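Local coordinates for uroporphyrin-III C-methyltransferase (Thermus thermophilus, PDB 1VE2), which probably catalyses the methylation of uroporphyrinogen III with S-adenosyl-L-methionine as methyl donor, a step of porphyrin biosynthesis, at residues Gly13-Leu18 with His39-Leu45; Thr19-Val25 with Glu110-Gly114; Ala29-Asp35 with Arg79-Lys85; Ile72-Arg76 with Ala101-Ile107. All blocks are in the same frame, centred on the assembly; numbering follows the deposited sequence.

Interaction 1: Gly13-Leu18 with His39-Leu45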
# COMPACT_ATOMS: atom_id res chain seq x y z
N GLY A 13 -9.55 -4.78 5.82
CA GLY A 13 -10.48 -5.23 6.84
C GLY A 13 -11.74 -4.42 7.04
O GLY A 13 -12.53 -4.23 6.12
N GLY A 14 -11.94 -3.95 8.27
CA GLY A 14 -13.12 -3.18 8.61
C GLY A 14 -13.26 -1.87 7.87
O GLY A 14 -12.30 -1.38 7.28
N PRO A 15 -14.47 -1.27 7.90
CA PRO A 15 -14.72 -0.00 7.21
C PRO A 15 -13.94 1.19 7.72
O PRO A 15 -13.86 2.22 7.04
CB PRO A 15 -16.23 0.17 7.36
CG PRO A 15 -16.53 -0.48 8.66
CD PRO A 15 -15.67 -1.73 8.62
N GLU A 16 -13.34 1.07 8.90
CA GLU A 16 -12.57 2.19 9.46
C GLU A 16 -11.33 2.48 8.61
O GLU A 16 -10.76 3.57 8.68
CB GLU A 16 -12.15 1.90 10.90
CG GLU A 16 -11.06 0.85 11.01
CD GLU A 16 -11.00 0.23 12.37
OE1 GLU A 16 -10.94 0.98 13.37
OE2 GLU A 16 -11.00 -1.02 12.45
N HIS A 17 -10.90 1.49 7.82
CA HIS A 17 -9.74 1.67 6.95
C HIS A 17 -10.11 2.13 5.54
O HIS A 17 -9.23 2.31 4.69
CB HIS A 17 -8.90 0.39 6.89
CG HIS A 17 -8.36 -0.01 8.23
ND1 HIS A 17 -7.47 0.78 8.93
CD2 HIS A 17 -8.63 -1.07 9.02
CE1 HIS A 17 -7.23 0.22 10.10
NE2 HIS A 17 -7.92 -0.91 10.18
N LEU A 18 -11.41 2.28 5.27
CA LEU A 18 -11.86 2.78 3.98
C LEU A 18 -11.39 4.23 3.89
O LEU A 18 -11.28 4.89 4.91
CB LEU A 18 -13.39 2.79 3.89
CG LEU A 18 -14.14 1.51 3.55
CD1 LEU A 18 -15.65 1.74 3.66
CD2 LEU A 18 -13.76 1.09 2.13
N HIS A 39 -15.39 -7.40 3.67
CA HIS A 39 -15.86 -7.24 5.04
C HIS A 39 -17.30 -6.75 5.12
O HIS A 39 -17.69 -5.82 4.42
CB HIS A 39 -14.93 -6.27 5.79
CG HIS A 39 -15.10 -6.28 7.27
ND1 HIS A 39 -16.20 -5.73 7.91
CD2 HIS A 39 -14.30 -6.76 8.26
CE1 HIS A 39 -16.06 -5.86 9.21
NE2 HIS A 39 -14.92 -6.48 9.45
N PRO A 40 -18.12 -7.39 5.98
CA PRO A 40 -19.53 -7.05 6.17
C PRO A 40 -19.75 -5.57 6.49
O PRO A 40 -20.71 -4.97 6.00
CB PRO A 40 -19.95 -7.95 7.33
CG PRO A 40 -19.08 -9.16 7.15
CD PRO A 40 -17.74 -8.55 6.82
N GLY A 41 -18.88 -5.00 7.31
CA GLY A 41 -19.00 -3.61 7.69
C GLY A 41 -18.84 -2.67 6.52
O GLY A 41 -19.41 -1.58 6.49
N VAL A 42 -18.03 -3.07 5.54
CA VAL A 42 -17.84 -2.26 4.35
C VAL A 42 -19.07 -2.37 3.46
O VAL A 42 -19.60 -1.36 2.98
CB VAL A 42 -16.58 -2.69 3.55
CG1 VAL A 42 -16.46 -1.88 2.28
CG2 VAL A 42 -15.33 -2.49 4.41
N LEU A 43 -19.55 -3.59 3.23
CA LEU A 43 -20.73 -3.77 2.38
C LEU A 43 -21.92 -2.99 2.95
O LEU A 43 -22.69 -2.38 2.22
CB LEU A 43 -21.09 -5.26 2.26
CG LEU A 43 -20.06 -6.16 1.56
CD1 LEU A 43 -20.54 -7.61 1.57
CD2 LEU A 43 -19.85 -5.67 0.12
N ALA A 44 -22.07 -3.01 4.27
CA ALA A 44 -23.17 -2.32 4.94
C ALA A 44 -23.23 -0.83 4.61
O ALA A 44 -24.30 -0.22 4.69
CB ALA A 44 -23.07 -2.52 6.44
N LEU A 45 -22.10 -0.24 4.24
CA LEU A 45 -22.07 1.18 3.91
C LEU A 45 -22.51 1.49 2.47
O LEU A 45 -22.71 2.65 2.11
CB LEU A 45 -20.67 1.74 4.16
CG LEU A 45 -20.38 1.96 5.65
CD1 LEU A 45 -18.87 2.08 5.89
CD2 LEU A 45 -21.11 3.22 6.11
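With CG of His39 swung anti to its own backbone N (chi1 -166°), the imidazole turns one face to the Gly13-Gly14 backbone, and Gly14 CA sits over its centre, 3.8 Å from the centroid. Gly14 CA makes a CH-pi contact almost on the ring normal, 8° off it. The same ring works along its edge as a helix cap: ND1 of His39 accepts from Gly41 N at 2.8 Å, with the donor in the ring plane, so N-capping of helix 40-43 fixes the face offered to Gly14. The close approach of the glycine backbone also brings Gly13 O to 3.2 Å from His39 CB. Beyond the ring the contact turns apolar. Pro15 lays its CB against Leu45 CD1 (3.6 Å), while its CG and CD rest on the Gly41 peptide. Val42 spreads its two methyls, CG2 against the Gly14-Pro15 backbone and CG1 against the fork of Leu18, whose CD1 also reaches Leu45 CD1 at 3.9 Å. No hydrogen bond joins the two segments. Trp190 meets the His39 ring edge-to-face; Leu18 and Leu45 pack on Leu23 and Val42 on Leu26, both of helix 20-28, and Val42 also touches Leu84 of strand 80-85.

Interaction 2: Thr19-Val25 with Glu110-Gly114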
# COMPACT_ATOMS: atom_id res chain seq x y z
N THR A 19 -11.12 4.73 2.69
CA THR A 19 -10.72 6.12 2.55
C THR A 19 -12.00 6.94 2.46
O THR A 19 -13.07 6.39 2.24
CB THR A 19 -9.90 6.38 1.28
OG1 THR A 19 -10.71 6.11 0.13
CG2 THR A 19 -8.66 5.50 1.27
N LEU A 20 -11.89 8.25 2.60
CA LEU A 20 -13.07 9.11 2.55
C LEU A 20 -13.75 9.07 1.18
O LEU A 20 -14.98 9.12 1.10
CB LEU A 20 -12.69 10.55 2.91
CG LEU A 20 -12.00 10.75 4.27
CD1 LEU A 20 -11.97 12.24 4.62
CD2 LEU A 20 -12.74 9.98 5.37
N LYS A 21 -12.95 8.98 0.11
CA LYS A 21 -13.50 8.93 -1.24
C LYS A 21 -14.25 7.61 -1.42
O LYS A 21 -15.35 7.58 -1.98
CB LYS A 21 -12.38 9.02 -2.29
CG LYS A 21 -12.91 9.11 -3.72
CD LYS A 21 -11.82 9.47 -4.70
CE LYS A 21 -12.37 9.56 -6.12
NZ LYS A 21 -11.31 9.94 -7.11
N ALA A 22 -13.65 6.53 -0.94
CA ALA A 22 -14.29 5.22 -1.06
C ALA A 22 -15.67 5.27 -0.40
O ALA A 22 -16.65 4.75 -0.93
CB ALA A 22 -13.41 4.15 -0.43
N LEU A 23 -15.74 5.91 0.76
CA LEU A 23 -17.01 6.04 1.48
C LEU A 23 -18.03 6.77 0.62
O LEU A 23 -19.17 6.33 0.50
CB LEU A 23 -16.81 6.82 2.79
CG LEU A 23 -15.99 6.17 3.90
CD1 LEU A 23 -15.77 7.19 5.02
CD2 LEU A 23 -16.74 4.96 4.43
N ARG A 24 -17.63 7.89 0.03
CA ARG A 24 -18.56 8.65 -0.79
C ARG A 24 -19.07 7.82 -1.96
O ARG A 24 -20.27 7.80 -2.23
CB ARG A 24 -17.92 9.93 -1.34
CG ARG A 24 -18.87 10.73 -2.24
CD ARG A 24 -18.24 12.02 -2.77
NE ARG A 24 -17.17 11.78 -3.74
CZ ARG A 24 -17.35 11.30 -4.97
NH1 ARG A 24 -18.57 10.99 -5.39
NH2 ARG A 24 -16.31 11.12 -5.78
N VAL A 25 -18.15 7.14 -2.65
CA VAL A 25 -18.54 6.32 -3.78
C VAL A 25 -19.54 5.24 -3.39
O VAL A 25 -20.50 5.00 -4.12
CB VAL A 25 -17.31 5.64 -4.44
CG1 VAL A 25 -17.77 4.63 -5.50
CG2 VAL A 25 -16.43 6.71 -5.06
N GLU A 110 -12.93 5.95 -12.71
CA GLU A 110 -11.97 6.48 -11.75
C GLU A 110 -11.58 5.33 -10.84
O GLU A 110 -12.39 4.44 -10.58
CB GLU A 110 -12.57 7.60 -10.90
CG GLU A 110 -12.92 8.85 -11.65
CD GLU A 110 -13.29 10.00 -10.73
OE1 GLU A 110 -13.86 10.99 -11.23
OE2 GLU A 110 -13.02 9.92 -9.51
N VAL A 111 -10.34 5.36 -10.36
CA VAL A 111 -9.87 4.32 -9.46
C VAL A 111 -9.68 4.96 -8.09
O VAL A 111 -9.07 6.02 -7.96
CB VAL A 111 -8.54 3.71 -9.97
CG1 VAL A 111 -8.04 2.64 -9.00
CG2 VAL A 111 -8.76 3.12 -11.37
N VAL A 112 -10.24 4.30 -7.08
CA VAL A 112 -10.20 4.78 -5.70
C VAL A 112 -9.32 3.84 -4.89
O VAL A 112 -9.71 2.71 -4.58
CB VAL A 112 -11.61 4.80 -5.11
CG1 VAL A 112 -11.59 5.31 -3.67
CG2 VAL A 112 -12.51 5.66 -5.98
N PRO A 113 -8.10 4.29 -4.55
CA PRO A 113 -7.10 3.54 -3.77
C PRO A 113 -7.62 3.03 -2.44
O PRO A 113 -8.50 3.64 -1.83
CB PRO A 113 -5.98 4.56 -3.56
CG PRO A 113 -6.07 5.43 -4.76
CD PRO A 113 -7.56 5.61 -4.94
N GLY A 114 -7.06 1.91 -1.99
CA GLY A 114 -7.43 1.35 -0.71
C GLY A 114 -6.18 0.87 0.02
O GLY A 114 -5.15 0.66 -0.60
O HOH W 1 -10.55 2.54 0.34
O HOH W 2 -9.15 6.56 -2.02
O HOH W 3 -9.22 8.46 -6.93
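Helix 20-28 packs here on strand 109-112, an outermost strand of the parallel sheet in this alpha/beta domain; the axes of 20-25 and 110-112 approach to 9.3 Å at 121°. The tight part centres on Val112, whose two methyls are divided between neighbours on the helix. CG1, anti to the backbone N (chi1 -179°), is pressed against the first turn, 3.6 Å from Ala22 N and 3.9 Å from Ala22 CB. Thr19 N-caps the helix at the same place, OG1 accepting from Ala22 N at 3.2 Å. CG2 of Val112 meets the tip of Val25 and the aliphatic chain of Lys21, which runs fully extended across it. Ala22 and Val25 also touch Val8 of the neighbouring strand 4-9.

Polar groups and water make up the looser remainder. Thr19 CG2 touches Pro113 O (3.6 Å), and two waters also bridge the two residues: one from Thr19 N, the other from Thr19 OG1, and Pro113 O accepts from both. His17 of the second subunit packs on Thr19. At the far end Lys21 crosses Glu110 at about a right angle and forms a salt bridge. The other carboxylate oxygen, Glu110 OE1, pairs with Lys4, so the acid lies between two lysines. Lys21 NZ meets Glu110 OE2 at 2.9 Å nearly in line with the C-O bond, and also donates to a water, 2.6 Å away, that passes a bond on to Val111 O.

Interaction 3: Ala29-Asp35 with Arg79-Lys85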
# COMPACT_ATOMS: atom_id res chain seq x y z
N ALA A 29 -22.93 5.18 -5.53
CA ALA A 29 -23.01 4.10 -6.52
C ALA A 29 -24.38 3.41 -6.51
O ALA A 29 -24.86 2.97 -5.46
CB ALA A 29 -21.91 3.08 -6.27
N GLU A 30 -24.99 3.30 -7.69
CA GLU A 30 -26.31 2.67 -7.84
C GLU A 30 -26.23 1.16 -7.77
O GLU A 30 -27.16 0.50 -7.33
CB GLU A 30 -26.93 3.08 -9.17
CG GLU A 30 -27.13 4.56 -9.33
CD GLU A 30 -27.49 4.94 -10.75
OE1 GLU A 30 -28.47 4.37 -11.29
OE2 GLU A 30 -26.80 5.80 -11.34
N VAL A 31 -25.11 0.61 -8.25
CA VAL A 31 -24.89 -0.82 -8.25
C VAL A 31 -23.43 -1.06 -7.87
O VAL A 31 -22.55 -0.33 -8.32
CB VAL A 31 -25.17 -1.43 -9.65
CG1 VAL A 31 -24.92 -2.93 -9.63
CG2 VAL A 31 -26.61 -1.14 -10.07
N VAL A 32 -23.19 -2.08 -7.06
CA VAL A 32 -21.84 -2.40 -6.62
C VAL A 32 -21.53 -3.88 -6.80
O VAL A 32 -22.14 -4.73 -6.16
CB VAL A 32 -21.66 -2.05 -5.13
CG1 VAL A 32 -20.21 -2.31 -4.69
CG2 VAL A 32 -22.04 -0.60 -4.88
N LEU A 33 -20.59 -4.18 -7.70
CA LEU A 33 -20.18 -5.56 -7.94
C LEU A 33 -19.01 -5.79 -6.98
O LEU A 33 -17.89 -5.35 -7.24
CB LEU A 33 -19.71 -5.76 -9.39
CG LEU A 33 -20.57 -5.28 -10.56
CD1 LEU A 33 -20.33 -6.22 -11.74
CD2 LEU A 33 -22.04 -5.27 -10.22
N HIS A 34 -19.27 -6.49 -5.89
CA HIS A 34 -18.26 -6.70 -4.85
C HIS A 34 -17.76 -8.13 -4.68
O HIS A 34 -18.52 -9.09 -4.83
CB HIS A 34 -18.82 -6.22 -3.51
CG HIS A 34 -19.92 -7.08 -2.97
ND1 HIS A 34 -19.67 -8.26 -2.30
CD2 HIS A 34 -21.27 -6.95 -3.01
CE1 HIS A 34 -20.82 -8.82 -1.96
NE2 HIS A 34 -21.80 -8.05 -2.38
N ASP A 35 -16.48 -8.25 -4.34
CA ASP A 35 -15.87 -9.55 -4.09
C ASP A 35 -16.63 -10.21 -2.95
O ASP A 35 -17.08 -9.54 -2.03
CB ASP A 35 -14.41 -9.38 -3.68
CG ASP A 35 -13.50 -9.05 -4.84
OD1 ASP A 35 -12.34 -8.70 -4.58
OD2 ASP A 35 -13.95 -9.16 -6.00
N ARG A 79 -25.79 4.45 -15.81
CA ARG A 79 -25.67 4.31 -14.36
C ARG A 79 -24.27 4.56 -13.82
O ARG A 79 -23.27 4.41 -14.53
CB ARG A 79 -26.11 2.90 -13.94
CG ARG A 79 -27.60 2.63 -14.04
CD ARG A 79 -27.87 1.16 -13.77
NE ARG A 79 -29.25 0.90 -13.36
CZ ARG A 79 -29.77 1.27 -12.19
NH1 ARG A 79 -29.03 1.92 -11.31
NH2 ARG A 79 -31.03 0.98 -11.91
N VAL A 80 -24.21 4.95 -12.55
CA VAL A 80 -22.95 5.18 -11.84
C VAL A 80 -22.77 3.90 -11.04
O VAL A 80 -23.59 3.59 -10.18
CB VAL A 80 -23.03 6.35 -10.85
CG1 VAL A 80 -21.78 6.39 -9.97
CG2 VAL A 80 -23.19 7.66 -11.61
N VAL A 81 -21.72 3.15 -11.33
CA VAL A 81 -21.52 1.90 -10.63
C VAL A 81 -20.12 1.75 -10.06
O VAL A 81 -19.21 2.51 -10.39
CB VAL A 81 -21.84 0.72 -11.57
CG1 VAL A 81 -23.30 0.81 -12.02
CG2 VAL A 81 -20.92 0.76 -12.78
N ALA A 82 -19.97 0.76 -9.19
CA ALA A 82 -18.68 0.53 -8.56
C ALA A 82 -18.32 -0.94 -8.52
O ALA A 82 -19.18 -1.81 -8.37
CB ALA A 82 -18.67 1.09 -7.14
N ARG A 83 -17.03 -1.19 -8.67
CA ARG A 83 -16.46 -2.53 -8.58
C ARG A 83 -15.74 -2.41 -7.23
O ARG A 83 -14.82 -1.61 -7.08
CB ARG A 83 -15.44 -2.75 -9.71
CG ARG A 83 -14.63 -4.03 -9.61
CD ARG A 83 -15.43 -5.27 -9.99
NE ARG A 83 -14.61 -6.46 -9.86
CZ ARG A 83 -14.56 -7.23 -8.78
NH1 ARG A 83 -15.29 -6.94 -7.71
NH2 ARG A 83 -13.74 -8.28 -8.75
N LEU A 84 -16.18 -3.19 -6.24
CA LEU A 84 -15.59 -3.13 -4.90
C LEU A 84 -14.70 -4.34 -4.68
O LEU A 84 -15.16 -5.48 -4.74
CB LEU A 84 -16.70 -3.07 -3.84
CG LEU A 84 -16.27 -2.89 -2.37
CD1 LEU A 84 -15.52 -1.56 -2.18
CD2 LEU A 84 -17.52 -2.92 -1.50
N LYS A 85 -13.42 -4.08 -4.42
CA LYS A 85 -12.43 -5.13 -4.27
C LYS A 85 -11.61 -5.05 -2.98
O LYS A 85 -11.29 -3.96 -2.50
CB LYS A 85 -11.48 -5.06 -5.47
CG LYS A 85 -12.10 -4.35 -6.67
CD LYS A 85 -11.12 -4.13 -7.82
CE LYS A 85 -10.69 -5.45 -8.44
NZ LYS A 85 -9.82 -5.22 -9.61
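Two neighbouring strands of the five-stranded parallel sheet, 31-34 and 80-85, run side by side, their axes 4.6 Å apart. Their backbones alternate in the parallel manner: Ala82 N donates to Val31 O, Leu33 N to Ala82 O (2.8 Å), Leu84 N to Leu33 O, and Asp35 N to Leu84 O. Val32, Ala82, His34 and Leu84 point to one face, where Val32 CG1 lies 3.7 Å from Leu84 CB; Val31, Val81, Leu33 and Arg83 point to the other, where Val31 CB meets Val81 CG1.

Charged side chains close both ends. At the start, Glu30 exchanges bonds with Val80, its N donating to Val80 O while its OE2 accepts from Val80 N at 3.0 Å, the donor lying above the carboxylate plane. Arg79 NH1 stands suspiciously close to Glu30 OE1 (2.5 Å), so that pairing is doubtful in detail. At the finish, CG of Arg83 lies anti to the backbone N and the chain then bends at chi2 (75°), which carries the guanidinium across to the C-terminal end of strand 31-34. NH1 and NH2 both grip Asp35 OD2, NH2 at 2.9 Å on the syn lone pair, with the carboxylate and guanidinium planes 70° apart. NH1 also reaches Leu33 O (3.1 Å), approaching from the face of that carbonyl opposite Leu84 N. Glu98 holds NE of Arg83 and also pairs with Lys85, so the guanidinium is fixed between two acids. Separated in sequence by strand 49-52, with helix 64-76 leading into 80-85, the two form an inner pair of the parallel sheet in the tetrapyrrole methylase N-terminal alpha/beta domain.

Interaction 4: Ile72-Arg76 with Ala101-Ile107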
# COMPACT_ATOMS: atom_id res chain seq x y z
N ILE A 72 -19.36 -2.38 -17.96
CA ILE A 72 -19.51 -1.61 -19.19
C ILE A 72 -20.99 -1.47 -19.54
O ILE A 72 -21.45 -0.38 -19.83
CB ILE A 72 -18.73 -2.27 -20.35
CG1 ILE A 72 -17.23 -2.18 -20.08
CG2 ILE A 72 -19.08 -1.59 -21.68
CD1 ILE A 72 -16.36 -2.99 -21.04
N ALA A 73 -21.73 -2.58 -19.49
CA ALA A 73 -23.15 -2.54 -19.81
C ALA A 73 -23.88 -1.52 -18.92
O ALA A 73 -24.63 -0.68 -19.41
CB ALA A 73 -23.78 -3.93 -19.65
N LEU A 74 -23.64 -1.61 -17.62
CA LEU A 74 -24.27 -0.70 -16.66
C LEU A 74 -23.99 0.77 -16.94
O LEU A 74 -24.90 1.60 -16.86
CB LEU A 74 -23.84 -1.06 -15.24
CG LEU A 74 -24.50 -2.32 -14.69
CD1 LEU A 74 -23.78 -2.79 -13.43
CD2 LEU A 74 -25.97 -2.04 -14.40
N ALA A 75 -22.74 1.08 -17.25
CA ALA A 75 -22.35 2.46 -17.52
C ALA A 75 -23.02 2.99 -18.79
O ALA A 75 -23.40 4.16 -18.88
CB ALA A 75 -20.83 2.57 -17.65
N ARG A 76 -23.15 2.12 -19.79
CA ARG A 76 -23.78 2.52 -21.04
C ARG A 76 -25.28 2.75 -20.85
O ARG A 76 -25.91 3.46 -21.63
CB ARG A 76 -23.49 1.48 -22.13
CG ARG A 76 -22.06 1.59 -22.65
CD ARG A 76 -21.69 0.49 -23.63
NE ARG A 76 -20.42 0.78 -24.29
CZ ARG A 76 -19.69 -0.11 -24.95
NH1 ARG A 76 -20.10 -1.37 -25.04
NH2 ARG A 76 -18.55 0.25 -25.51
N ALA A 101 -9.95 -2.32 -20.01
CA ALA A 101 -11.19 -2.61 -20.72
C ALA A 101 -12.12 -1.40 -20.74
O ALA A 101 -12.74 -1.11 -21.76
CB ALA A 101 -11.89 -3.81 -20.08
N LEU A 102 -12.20 -0.68 -19.62
CA LEU A 102 -13.07 0.48 -19.56
C LEU A 102 -12.56 1.56 -20.50
O LEU A 102 -13.35 2.18 -21.23
CB LEU A 102 -13.16 1.00 -18.12
CG LEU A 102 -13.82 0.04 -17.13
CD1 LEU A 102 -13.62 0.53 -15.71
CD2 LEU A 102 -15.30 -0.11 -17.45
N ARG A 103 -11.25 1.79 -20.48
CA ARG A 103 -10.64 2.79 -21.35
C ARG A 103 -10.93 2.44 -22.81
O ARG A 103 -11.39 3.28 -23.58
CB ARG A 103 -9.12 2.82 -21.14
CG ARG A 103 -8.38 3.85 -21.98
CD ARG A 103 -8.00 5.10 -21.18
NE ARG A 103 -9.16 5.80 -20.66
CZ ARG A 103 -9.11 6.77 -19.75
NH1 ARG A 103 -7.95 7.16 -19.24
NH2 ARG A 103 -10.23 7.36 -19.34
N ARG A 104 -10.66 1.20 -23.18
CA ARG A 104 -10.88 0.76 -24.55
C ARG A 104 -12.35 0.77 -24.96
O ARG A 104 -12.66 0.86 -26.15
CB ARG A 104 -10.27 -0.64 -24.75
CG ARG A 104 -8.75 -0.60 -24.73
CD ARG A 104 -8.09 -1.97 -24.58
NE ARG A 104 -6.63 -1.83 -24.58
CZ ARG A 104 -5.77 -2.83 -24.37
NH1 ARG A 104 -6.21 -4.05 -24.12
NH2 ARG A 104 -4.46 -2.60 -24.40
N ALA A 105 -13.26 0.70 -23.99
CA ALA A 105 -14.68 0.72 -24.31
C ALA A 105 -15.22 2.15 -24.32
O ALA A 105 -16.38 2.39 -24.67
CB ALA A 105 -15.46 -0.13 -23.31
N GLY A 106 -14.37 3.10 -23.95
CA GLY A 106 -14.77 4.50 -23.91
C GLY A 106 -15.69 4.83 -22.74
O GLY A 106 -16.50 5.75 -22.83
N ILE A 107 -15.55 4.08 -21.65
CA ILE A 107 -16.37 4.29 -20.46
C ILE A 107 -15.66 5.15 -19.42
O ILE A 107 -14.53 4.84 -19.03
CB ILE A 107 -16.73 2.94 -19.79
CG1 ILE A 107 -17.43 2.02 -20.79
CG2 ILE A 107 -17.60 3.17 -18.56
CD1 ILE A 107 -18.70 2.61 -21.37
O HOH W 4 -19.63 3.23 -24.76
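Helices 72-76 and 101-105 run at 42° to each other with their axes 11.4 Å apart, a separation bridged by side chains and by the chain leaving the second helix. Ile72 fills much of the gap. Its CG1 lies beside the backbone N, carrying CD1 out to Ala105 CB at 3.8 Å, while CG1 itself touches Leu102 CD2 and CG2 faces Ile107 CG1. Ile107 spreads its branches along the first helix: CG2 presses on Ala75 CB at 3.4 Å, tighter than usual van der Waals contact, and CD1 lies against Arg76 CG. The Arg76 chain, extended from CG to NE, crosses Ile107 at about a right angle, with Ile72 CG2 against one guanidinium face, toward its rim. From there NH2 donates to Ala105 O at 3.2 Å, on a lone pair in the carbonyl plane, though the bond is bent to 138°. A water accepts a hydrogen bond from Arg76 NE (2.6 Å) and donates weakly to the same carbonyl. Ala75, Leu102 and Ile107 all rest on Val5 of strand 4-9. Gly106, with positive phi, ends helix 95-105 in a Schellman motif that turns Ile107 back against helix 72-76, and the pair forms part of one helical layer of an alpha/beta sandwich.

In the fold
The four contacts build one alpha/beta domain around its parallel sheet. Interactions 1 and 2 meet at Leu23, whose CD2 lies 3.5 Å from Leu18 CD1 and 3.9 Å from Leu45 CD1. Interaction 3 touches both: Ala82 CB is 4.0 Å from Val25 CG1 of interaction 2, and Leu43 CD2 of interaction 1 comes within 3.4 Å of His34 CG. Interaction 4 joins interaction 3 through Leu74, whose CB touches Val81 CG1 at 3.8 Å, but stays about 14 Å from interaction 1 at the nearest atoms. Interactions 1, 2 and 4 also touch the second subunit, which does not reach the strands of interaction 3.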